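Local coordinates for DUF917 domain-containing protein (Chromobacterium violaceum, PDB 2O3I), which is of unknown function but belongs to the DUF917 (S-Me-THD-like) family and carries both its N-terminal and C-terminal domains, at residues 65-70 / 114-119; 13-18 / 30-35; 189-194 / 204-209; 102-107 / 119-124. The protein carries 2 engineered substitutions. All blocks are in the same frame, centred on the assembly; numbering follows the deposited sequence.

In the fold
All four contacts are essentially apolar, and three of them bear on the same mixed sheet. Interactions 1 and 4 place consecutive parts of helix 111-124, sharing Leu119, against the neighbouring strands 61-69 and 101-105. Interaction 3 brings helix 183-194 to strand 203-211, which is hydrogen-bonded to strand 61-69, from the other side of the sheet; its centre is about 12 Å from that of interaction 1, and its helix reaches the second subunit. Interaction 2 pairs helices 10-19 and 28-35 beside helix 111-124, and Leu34 also reaches Tyr67 of interaction 1. Interactions 3 and 4 are wholly buried and apolar; interaction 1 adds a partly exposed tyrosine, and interaction 2 a partly exposed arginine at its margin.

Interaction 1 (65-70 / 114-119); sequences VAYMGA and FVVASL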
# COMPACT_ATOMS: atom_id res chain seq x y z
N VAL A 65 11.53 -13.75 -8.04
CA VAL A 65 10.80 -12.91 -9.00
C VAL A 65 9.54 -13.62 -9.44
O VAL A 65 9.51 -14.84 -9.54
CB VAL A 65 11.67 -12.55 -10.25
CG1 VAL A 65 11.96 -13.80 -11.10
CG2 VAL A 65 10.96 -11.51 -11.06
N ALA A 66 8.48 -12.85 -9.70
CA ALA A 66 7.22 -13.44 -10.13
C ALA A 66 6.18 -12.41 -10.56
O ALA A 66 6.43 -11.21 -10.60
CB ALA A 66 6.64 -14.29 -9.00
N TYR A 67 5.01 -12.93 -10.91
CA TYR A 67 3.87 -12.11 -11.28
C TYR A 67 2.93 -12.25 -10.09
O TYR A 67 2.88 -13.30 -9.46
CB TYR A 67 3.21 -12.65 -12.56
CG TYR A 67 3.47 -11.83 -13.80
CD1 TYR A 67 3.92 -12.43 -14.97
CD2 TYR A 67 3.26 -10.45 -13.80
CE1 TYR A 67 4.13 -11.69 -16.13
CE2 TYR A 67 3.47 -9.69 -14.96
CZ TYR A 67 3.91 -10.33 -16.12
OH TYR A 67 4.12 -9.60 -17.27
N MSE A 68 2.21 -11.19 -9.78
CA MSE A 68 1.28 -11.19 -8.65
C MSE A 68 0.01 -10.42 -9.07
O MSE A 68 0.08 -9.48 -9.86
CB MSE A 68 1.95 -10.52 -7.44
CG MSE A 68 1.10 -10.42 -6.18
SE MSE A 68 1.97 -9.36 -4.77
CE MSE A 68 1.99 -10.68 -3.35
N GLY A 69 -1.13 -10.83 -8.54
CA GLY A 69 -2.37 -10.14 -8.87
C GLY A 69 -3.47 -11.02 -9.44
O GLY A 69 -3.42 -12.25 -9.33
N ALA A 70 -4.45 -10.38 -10.06
CA ALA A 70 -5.60 -11.06 -10.65
C ALA A 70 -5.26 -11.83 -11.93
O ALA A 70 -4.68 -11.27 -12.86
CB ALA A 70 -6.70 -10.04 -10.95
N PHE A 114 8.09 -20.95 -12.78
CA PHE A 114 9.34 -21.26 -13.44
C PHE A 114 9.47 -20.50 -14.77
O PHE A 114 10.54 -20.02 -15.10
CB PHE A 114 9.47 -22.78 -13.64
CG PHE A 114 9.58 -23.55 -12.35
CD1 PHE A 114 10.64 -23.32 -11.47
CD2 PHE A 114 8.64 -24.51 -12.01
CE1 PHE A 114 10.75 -24.03 -10.26
CE2 PHE A 114 8.73 -25.23 -10.80
CZ PHE A 114 9.79 -24.99 -9.93
N VAL A 115 8.36 -20.38 -15.50
CA VAL A 115 8.36 -19.68 -16.78
C VAL A 115 8.80 -18.23 -16.62
O VAL A 115 9.74 -17.78 -17.29
CB VAL A 115 6.94 -19.73 -17.42
CG1 VAL A 115 6.92 -18.96 -18.75
CG2 VAL A 115 6.53 -21.18 -17.66
N VAL A 116 8.15 -17.50 -15.72
CA VAL A 116 8.49 -16.11 -15.47
C VAL A 116 9.97 -15.97 -15.09
O VAL A 116 10.70 -15.18 -15.69
CB VAL A 116 7.58 -15.50 -14.35
CG1 VAL A 116 8.11 -14.14 -13.88
CG2 VAL A 116 6.15 -15.34 -14.88
N ALA A 117 10.42 -16.75 -14.12
CA ALA A 117 11.82 -16.69 -13.70
C ALA A 117 12.75 -16.95 -14.89
O ALA A 117 13.76 -16.26 -15.05
CB ALA A 117 12.09 -17.72 -12.60
N SER A 118 12.40 -17.94 -15.70
CA SER A 118 13.21 -18.29 -16.85
C SER A 118 13.30 -17.13 -17.86
O SER A 118 14.38 -16.80 -18.35
CB SER A 118 12.65 -19.53 -17.54
OG SER A 118 12.76 -20.67 -16.69
N LEU A 119 12.16 -16.53 -18.16
CA LEU A 119 12.13 -15.44 -19.11
C LEU A 119 12.91 -14.24 -18.60
O LEU A 119 13.60 -13.57 -19.38
CB LEU A 119 10.68 -15.06 -19.42
CG LEU A 119 9.84 -16.15 -20.10
CD1 LEU A 119 8.43 -15.62 -20.37
CD2 LEU A 119 10.52 -16.59 -21.39
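Val65 and Ala66 of strand 65-69 pass Ala117 and Val116 of helix 114-119 with CA atoms only 6.1 Å apart in both pairs, the segment axes approaching to 7.5 Å at an angle of 126° between their chain directions. Such a close approach depends on small residues: the helix meets the strand backbone at Ala66, and the strand meets the helix backbone at Ala117. Val116 is the central side chain and uses both of its branches. CG1, anti to the backbone N (chi1 169°), rests on Ala66 CA at 3.9 Å, while the methyl of Ala66 points away from the helix. CG2, beside the backbone N, reaches Tyr67 CD1 at 3.7 Å, coming obliquely to the ring, and the two side chains cross at about a right angle. At the next helix residue, Ala117, Val65 CG1 lies 3.9 Å from CA and skirts CB. The phenol of Tyr67 continues past this patch, and its OH is hydrogen-bonded to Glu161. On the far side of the helix, Ser118 OG folds back to Phe114 O at 2.8 Å, well above the carbonyl plane; the same oxygen accepts the helical bond from Ser118 N on its opposite face, so the hydroxyl is satisfied within the helix. Pro83 of helix 81-96 touches Val65, Tyr67 and Val116, and Leu34 packs on Tyr67 and Val116. The arrangement is that of an alpha/beta layer, with the helix of a beta-alpha-beta unit packed across the adjoining strand of a mixed sheet.

Interaction 2 (13-18 / 30-35); sequences LLQGAC and SARHLA
An antiparallel helical hairpin, formed by helices 10-19 and 28-35, is joined here through Leu14 on one arm and Ala31 and Arg32 on the other. The segment axes come no closer than 10.7 Å and their directions differ by 160°, a spacing wide enough for a leucine to fill. Leu14 contributes the largest share. Its CG stands between the backbone N and the carbonyl carbon (chi1 60°), which sends the isobutyl group across the gap. CD2 settles between Ala31 CB, at 4.0 Å, and Arg32 CG, at 3.9 Å. The second methyl, CD1, approaches Arg32 NE to 4.0 Å, and the leucine lies at about a right angle across an arginine chain that is extended from CG to NE. That extension carries the guanidinium back to the first helix: NH2 forms a salt bridge with Glu11 of helix 10-19 and also a hydrogen bond with Gln329, from a distant part of the chain. The charged end thus borders an otherwise greasy junction and ties the two arms together at its margin. Met28, at the start of helix 28-35, also packs on Leu14. Beyond the hairpin, helix 111-124 touches Ala17 through Phe114 and Leu34 through Leu112 and Leu119, and helix 225-237 meets Leu13 and Ala17.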
# COMPACT_ATOMS: atom_id res chain seq x y z
N LEU A 13 7.68 -28.00 -19.24
CA LEU A 13 8.03 -27.44 -17.94
C LEU A 13 6.80 -26.90 -17.22
O LEU A 13 6.62 -27.14 -16.03
CB LEU A 13 9.06 -26.32 -18.12
CG LEU A 13 9.46 -25.52 -16.88
CD1 LEU A 13 10.00 -26.45 -15.79
CD2 LEU A 13 10.51 -24.50 -17.27
N LEU A 14 5.98 -26.16 -17.94
CA LEU A 14 4.79 -25.59 -17.32
C LEU A 14 3.78 -26.68 -17.01
O LEU A 14 3.07 -26.59 -16.01
CB LEU A 14 4.20 -24.51 -18.23
CG LEU A 14 3.73 -24.85 -19.64
CD1 LEU A 14 2.24 -25.25 -19.61
CD2 LEU A 14 3.94 -23.63 -20.54
N GLN A 15 3.73 -27.72 -17.84
CA GLN A 15 2.80 -28.83 -17.63
C GLN A 15 3.12 -29.54 -16.33
O GLN A 15 2.24 -29.76 -15.49
CB GLN A 15 2.89 -29.85 -18.77
CG GLN A 15 2.36 -29.37 -20.11
CD GLN A 15 1.29 -30.28 -20.67
OE1 GLN A 15 1.08 -30.34 -21.89
NE2 GLN A 15 0.59 -30.99 -19.79
N GLY A 16 4.39 -29.90 -16.17
CA GLY A 16 4.83 -30.59 -14.98
C GLY A 16 4.65 -29.73 -13.75
O GLY A 16 4.19 -30.20 -12.71
N ALA A 17 5.01 -28.45 -13.87
CA ALA A 17 4.91 -27.49 -12.77
C ALA A 17 3.46 -27.30 -12.34
O ALA A 17 3.18 -27.06 -11.17
CB ALA A 17 5.53 -26.14 -13.17
N CYS A 18 2.55 -27.38 -13.31
CA CYS A 18 1.12 -27.23 -13.04
C CYS A 18 0.68 -28.37 -12.12
O CYS A 18 -0.03 -28.15 -11.14
CB CYS A 18 0.32 -27.26 -14.35
SG CYS A 18 -1.50 -27.17 -14.16
N SER A 30 -1.83 -18.50 -19.15
CA SER A 30 -0.96 -17.34 -19.10
C SER A 30 0.50 -17.75 -19.25
O SER A 30 1.31 -16.99 -19.74
CB SER A 30 -1.16 -16.57 -17.79
OG SER A 30 -0.61 -17.25 -16.68
N ALA A 31 0.83 -18.97 -18.83
CA ALA A 31 2.20 -19.45 -18.96
C ALA A 31 2.52 -19.67 -20.43
O ALA A 31 3.62 -19.35 -20.88
CB ALA A 31 2.38 -20.75 -18.18
N ARG A 32 1.56 -20.20 -21.18
CA ARG A 32 1.72 -20.46 -22.61
C ARG A 32 1.77 -19.15 -23.39
O ARG A 32 2.50 -19.03 -24.36
CB ARG A 32 0.60 -21.36 -23.13
CG ARG A 32 0.83 -22.85 -22.84
CD ARG A 32 -0.40 -23.72 -23.11
NE ARG A 32 -0.14 -25.13 -22.85
CZ ARG A 32 -1.08 -26.06 -22.68
NH1 ARG A 32 -2.36 -25.72 -22.73
NH2 ARG A 32 -0.75 -27.32 -22.43
N HIS A 33 0.98 -18.18 -22.95
CA HIS A 33 0.96 -16.88 -23.60
C HIS A 33 2.35 -16.25 -23.56
O HIS A 33 2.79 -15.63 -24.54
CB HIS A 33 -0.03 -15.95 -22.89
CG HIS A 33 -1.46 -16.19 -23.27
ND1 HIS A 33 -2.51 -15.71 -22.53
CD2 HIS A 33 -2.00 -16.84 -24.33
CE1 HIS A 33 -3.65 -16.06 -23.11
NE2 HIS A 33 -3.36 -16.75 -24.20
N LEU A 34 3.03 -16.40 -22.43
CA LEU A 34 4.36 -15.83 -22.27
C LEU A 34 5.43 -16.62 -23.02
O LEU A 34 6.31 -16.04 -23.66
CB LEU A 34 4.73 -15.77 -20.78
CG LEU A 34 4.03 -14.72 -19.92
CD1 LEU A 34 4.38 -14.93 -18.46
CD2 LEU A 34 4.46 -13.32 -20.37
N ALA A 35 5.34 -17.94 -22.95
CA ALA A 35 6.30 -18.82 -23.62
C ALA A 35 6.23 -18.73 -25.15
O ALA A 35 7.23 -18.91 -25.83
CB ALA A 35 6.08 -20.26 -23.18

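Interaction 3 (189-194 / 204-209); sequences QMLRPI and GGLAMW
Leu191 joins helix 189-194 to Leu206 and Met208 of strand 204-209, a helix-on-sheet contact on the face of the mixed sheet opposite to the one that helix 111-124 covers. From its CA, the bond to CB is directed at the strand. CB itself touches nothing there, and CG, placed anti to the carbonyl carbon (chi1 -66°), serves to set the branch point in the gap. The two methyls then part company. CD1 does all the touching across the contact, meeting Leu206 CD1 at 4.2 Å and the selenium of Met208, a selenomethionine, at 4.3 Å. CD2 stays further from the strand, and the leucine also packs on Leu158 of strand 156-159. Leu191 and Leu206 cross at about a right angle, methyl against methyl, and the wide separation of the backbones (9.1 Å between Leu191 CA and Leu206 CA) is bridged by these side chains with no hydrogen bond. Leu206 and Met208 lie on the same side of the strand, two residues apart, and both also touch Met64 of strand 61-69. At the outer side of the helix, Gln189 is hydrogen-bonded to Asn197 of the second subunit, which places this layer beside the subunit interface. Past the selenium that receives Leu191, the Met208 chain ends with CE 3.6 Å above the Trp209 ring, over its centre.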
# COMPACT_ATOMS: atom_id res chain seq x y z
N GLN A 189 0.01 -8.35 2.71
CA GLN A 189 -1.21 -7.59 2.95
C GLN A 189 -1.12 -6.19 2.37
O GLN A 189 -2.13 -5.58 2.03
CB GLN A 189 -1.50 -7.50 4.44
CG GLN A 189 -2.02 -8.78 5.05
CD GLN A 189 -2.15 -8.70 6.55
OE1 GLN A 189 -2.56 -9.66 7.20
NE2 GLN A 189 -1.81 -7.55 7.11
N MSE A 190 0.10 -5.67 2.27
CA MSE A 190 0.30 -4.33 1.75
C MSE A 190 0.60 -4.29 0.25
O MSE A 190 0.28 -3.31 -0.43
CB MSE A 190 1.41 -3.64 2.52
CG MSE A 190 1.10 -3.48 3.99
SE MSE A 190 2.53 -2.63 4.94
CE MSE A 190 1.72 -2.54 6.69
N LEU A 191 1.21 -5.36 -0.25
CA LEU A 191 1.56 -5.43 -1.66
C LEU A 191 0.34 -5.59 -2.56
O LEU A 191 0.19 -4.87 -3.55
CB LEU A 191 2.52 -6.60 -1.91
CG LEU A 191 3.92 -6.53 -1.30
CD1 LEU A 191 4.63 -7.85 -1.54
CD2 LEU A 191 4.71 -5.39 -1.91
N ARG A 192 -0.54 -6.52 -2.22
CA ARG A 192 -1.72 -6.77 -3.03
C ARG A 192 -2.63 -5.57 -3.28
O ARG A 192 -3.11 -5.37 -4.39
CB ARG A 192 -2.51 -7.95 -2.45
CG ARG A 192 -1.74 -9.28 -2.49
CD ARG A 192 -2.59 -10.46 -2.02
NE ARG A 192 -1.84 -11.71 -1.95
CZ ARG A 192 -1.38 -12.38 -3.01
NH1 ARG A 192 -1.60 -11.94 -4.24
NH2 ARG A 192 -0.70 -13.51 -2.83
N PRO A 193 -2.89 -4.74 -2.25
CA PRO A 193 -3.76 -3.59 -2.49
C PRO A 193 -3.15 -2.57 -3.45
O PRO A 193 -3.85 -1.94 -4.24
CB PRO A 193 -3.97 -3.02 -1.09
CG PRO A 193 -3.88 -4.24 -0.22
CD PRO A 193 -2.69 -4.96 -0.80
N ILE A 194 -1.83 -2.42 -3.38
CA ILE A 194 -1.11 -1.50 -4.24
C ILE A 194 -1.32 -1.86 -5.70
O ILE A 194 -1.38 -0.99 -6.57
CB ILE A 194 0.40 -1.50 -3.90
CG1 ILE A 194 0.61 -0.89 -2.51
CG2 ILE A 194 1.19 -0.75 -4.95
CD1 ILE A 194 2.01 -1.01 -1.98
N GLY A 204 1.00 -7.19 -11.43
CA GLY A 204 2.31 -6.59 -11.58
C GLY A 204 3.46 -7.53 -11.25
O GLY A 204 3.27 -8.58 -10.64
N GLY A 205 4.66 -7.14 -11.67
CA GLY A 205 5.83 -7.94 -11.39
C GLY A 205 6.27 -7.73 -9.96
O GLY A 205 6.12 -6.63 -9.40
N LEU A 206 6.82 -8.78 -9.36
CA LEU A 206 7.30 -8.69 -7.99
C LEU A 206 8.73 -9.20 -7.88
O LEU A 206 9.10 -10.19 -8.51
CB LEU A 206 6.41 -9.50 -7.04
CG LEU A 206 6.94 -9.79 -5.63
CD1 LEU A 206 7.08 -8.49 -4.84
CD2 LEU A 206 5.99 -10.75 -4.93
N ALA A 207 9.53 -8.51 -7.08
CA ALA A 207 10.91 -8.90 -6.85
C ALA A 207 11.18 -8.62 -5.38
O ALA A 207 11.13 -7.46 -4.92
CB ALA A 207 11.86 -8.09 -7.74
N MSE A 208 11.46 -9.68 -4.62
CA MSE A 208 11.73 -9.54 -3.20
C MSE A 208 12.64 -10.66 -2.71
O MSE A 208 13.02 -11.54 -3.48
CB MSE A 208 10.41 -9.53 -2.41
CG MSE A 208 9.57 -10.81 -2.52
SE MSE A 208 7.84 -10.64 -1.65
CE MSE A 208 8.40 -10.92 0.19
N TRP A 209 12.98 -10.62 -1.43
CA TRP A 209 13.84 -11.63 -0.83
C TRP A 209 15.23 -11.73 -1.48
O TRP A 209 15.71 -12.83 -1.80
CB TRP A 209 13.13 -13.00 -0.83
CG TRP A 209 12.10 -13.15 0.28
CD1 TRP A 209 12.24 -12.74 1.58
CD2 TRP A 209 10.84 -13.82 0.21
NE1 TRP A 209 11.14 -13.11 2.31
CE2 TRP A 209 10.27 -13.78 1.50
CE3 TRP A 209 10.13 -14.46 -0.83
CZ2 TRP A 209 9.02 -14.36 1.80
CZ3 TRP A 209 8.89 -15.03 -0.54
CH2 TRP A 209 8.35 -14.97 0.77

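Interaction 4 (102-107 / 119-124); sequences AYVVAP and LVAAKL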
# COMPACT_ATOMS: atom_id res chain seq x y z
N ALA A 102 22.95 -12.06 -9.83
CA ALA A 102 23.28 -13.09 -10.82
C ALA A 102 22.25 -14.20 -10.91
O ALA A 102 22.30 -15.04 -11.81
CB ALA A 102 24.66 -13.69 -10.49
N TYR A 103 21.31 -14.23 -9.97
CA TYR A 103 20.33 -15.29 -10.00
C TYR A 103 18.91 -14.85 -9.67
O TYR A 103 18.69 -13.89 -8.92
CB TYR A 103 20.75 -16.41 -9.04
CG TYR A 103 22.19 -16.86 -9.18
CD1 TYR A 103 23.16 -16.45 -8.27
CD2 TYR A 103 22.58 -17.70 -10.23
CE1 TYR A 103 24.50 -16.86 -8.39
CE2 TYR A 103 23.91 -18.12 -10.36
CZ TYR A 103 24.87 -17.70 -9.44
OH TYR A 103 26.19 -18.10 -9.57
N VAL A 104 17.95 -15.55 -10.26
CA VAL A 104 16.54 -15.32 -9.99
C VAL A 104 16.00 -16.67 -9.56
O VAL A 104 16.64 -17.69 -9.80
CB VAL A 104 15.75 -14.85 -11.25
CG1 VAL A 104 16.03 -13.38 -11.51
CG2 VAL A 104 16.14 -15.68 -12.46
N VAL A 105 14.85 -16.68 -8.90
CA VAL A 105 14.29 -17.94 -8.45
C VAL A 105 12.77 -17.82 -8.31
O VAL A 105 12.26 -16.80 -7.84
CB VAL A 105 14.94 -18.40 -7.10
CG1 VAL A 105 14.69 -17.36 -6.01
CG2 VAL A 105 14.42 -19.77 -6.68
N ALA A 106 12.05 -18.84 -8.77
CA ALA A 106 10.59 -18.84 -8.69
C ALA A 106 10.19 -18.89 -7.22
O ALA A 106 10.89 -19.49 -6.41
CB ALA A 106 10.01 -20.04 -9.43
N PRO A 107 9.07 -18.27 -6.87
CA PRO A 107 8.67 -18.32 -5.46
C PRO A 107 8.15 -19.69 -5.05
O PRO A 107 8.36 -20.14 -3.92
CB PRO A 107 7.59 -17.25 -5.38
CG PRO A 107 6.95 -17.31 -6.74
CD PRO A 107 8.15 -17.43 -7.66
N LEU A 119 12.16 -16.53 -18.16
CA LEU A 119 12.13 -15.44 -19.11
C LEU A 119 12.91 -14.24 -18.60
O LEU A 119 13.60 -13.57 -19.38
CB LEU A 119 10.68 -15.06 -19.42
CG LEU A 119 9.84 -16.15 -20.10
CD1 LEU A 119 8.43 -15.62 -20.37
CD2 LEU A 119 10.52 -16.59 -21.39
N VAL A 120 12.81 -13.97 -17.30
CA VAL A 120 13.52 -12.85 -16.71
C VAL A 120 15.04 -13.06 -16.77
O VAL A 120 15.79 -12.14 -17.10
CB VAL A 120 13.08 -12.61 -15.25
CG1 VAL A 120 13.98 -11.58 -14.59
CG2 VAL A 120 11.63 -12.14 -15.22
N ALA A 121 15.48 -14.28 -16.45
CA ALA A 121 16.90 -14.61 -16.48
C ALA A 121 17.46 -14.46 -17.90
O ALA A 121 18.54 -13.89 -18.10
CB ALA A 121 17.11 -16.04 -15.98
N ALA A 122 16.72 -14.96 -18.88
CA ALA A 122 17.13 -14.87 -20.28
C ALA A 122 17.25 -13.41 -20.70
O ALA A 122 18.16 -13.04 -21.44
CB ALA A 122 16.11 -15.57 -21.17
N LYS A 123 16.32 -12.60 -20.21
CA LYS A 123 16.29 -11.18 -20.53
C LYS A 123 17.41 -10.37 -19.87
O LYS A 123 17.94 -9.44 -20.47
CB LYS A 123 14.93 -10.61 -20.11
CG LYS A 123 14.78 -9.10 -20.27
CD LYS A 123 14.81 -8.68 -21.73
CE LYS A 123 14.51 -7.18 -21.89
NZ LYS A 123 14.61 -6.79 -23.31
N LEU A 124 17.77 -10.73 -18.64
CA LEU A 124 18.80 -9.98 -17.92
C LEU A 124 20.16 -10.65 -17.87
O LEU A 124 21.11 -10.09 -17.31
CB LEU A 124 18.31 -9.71 -16.50
CG LEU A 124 16.98 -8.96 -16.40
CD1 LEU A 124 16.66 -8.69 -14.95
CD2 LEU A 124 17.06 -7.65 -17.17
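Where Val104 meets Val120 and Ala121 no flat group is involved; the ring of Tyr103, whose CB points away from the helix, has Ala102 CB on one face, 3.8 Å above the plane and offset toward the rim. The Tyr103 OH is hydrogen-bonded to Asp59 N. The contact itself is carried by one valine, whose two branches are divided between two consecutive helix residues. With chi1 at -78°, Val104 CG1 lies anti to the carbonyl carbon and meets Val120 CG1 at 4.1 Å, the two side chains slanting past each other. CG2 reaches the methyl of Ala121, 3.7 Å from its CB. Because Ala121 is so short, the backbones can draw close, with Val104 CA and Ala121 CA 6.5 Å apart. Val120 also packs on Pro83 and Ala87 of helix 81-96, and Leu126 touches Val104. Strand 101-105, helix 111-124 and strand 127-129 form a beta-alpha-beta unit with parallel strands, so this contact seats the crossover helix on the first strand of the unit. Lys123 is held by a hydrogen bond to Tyr43 O and a cation-pi contact with the Tyr43 ring. With only methyl groups meeting and no hydrogen bond across the segments, the join is dispersive and hydrophobic, so its geometry is set by how the methyl groups fit and not by directional bonds.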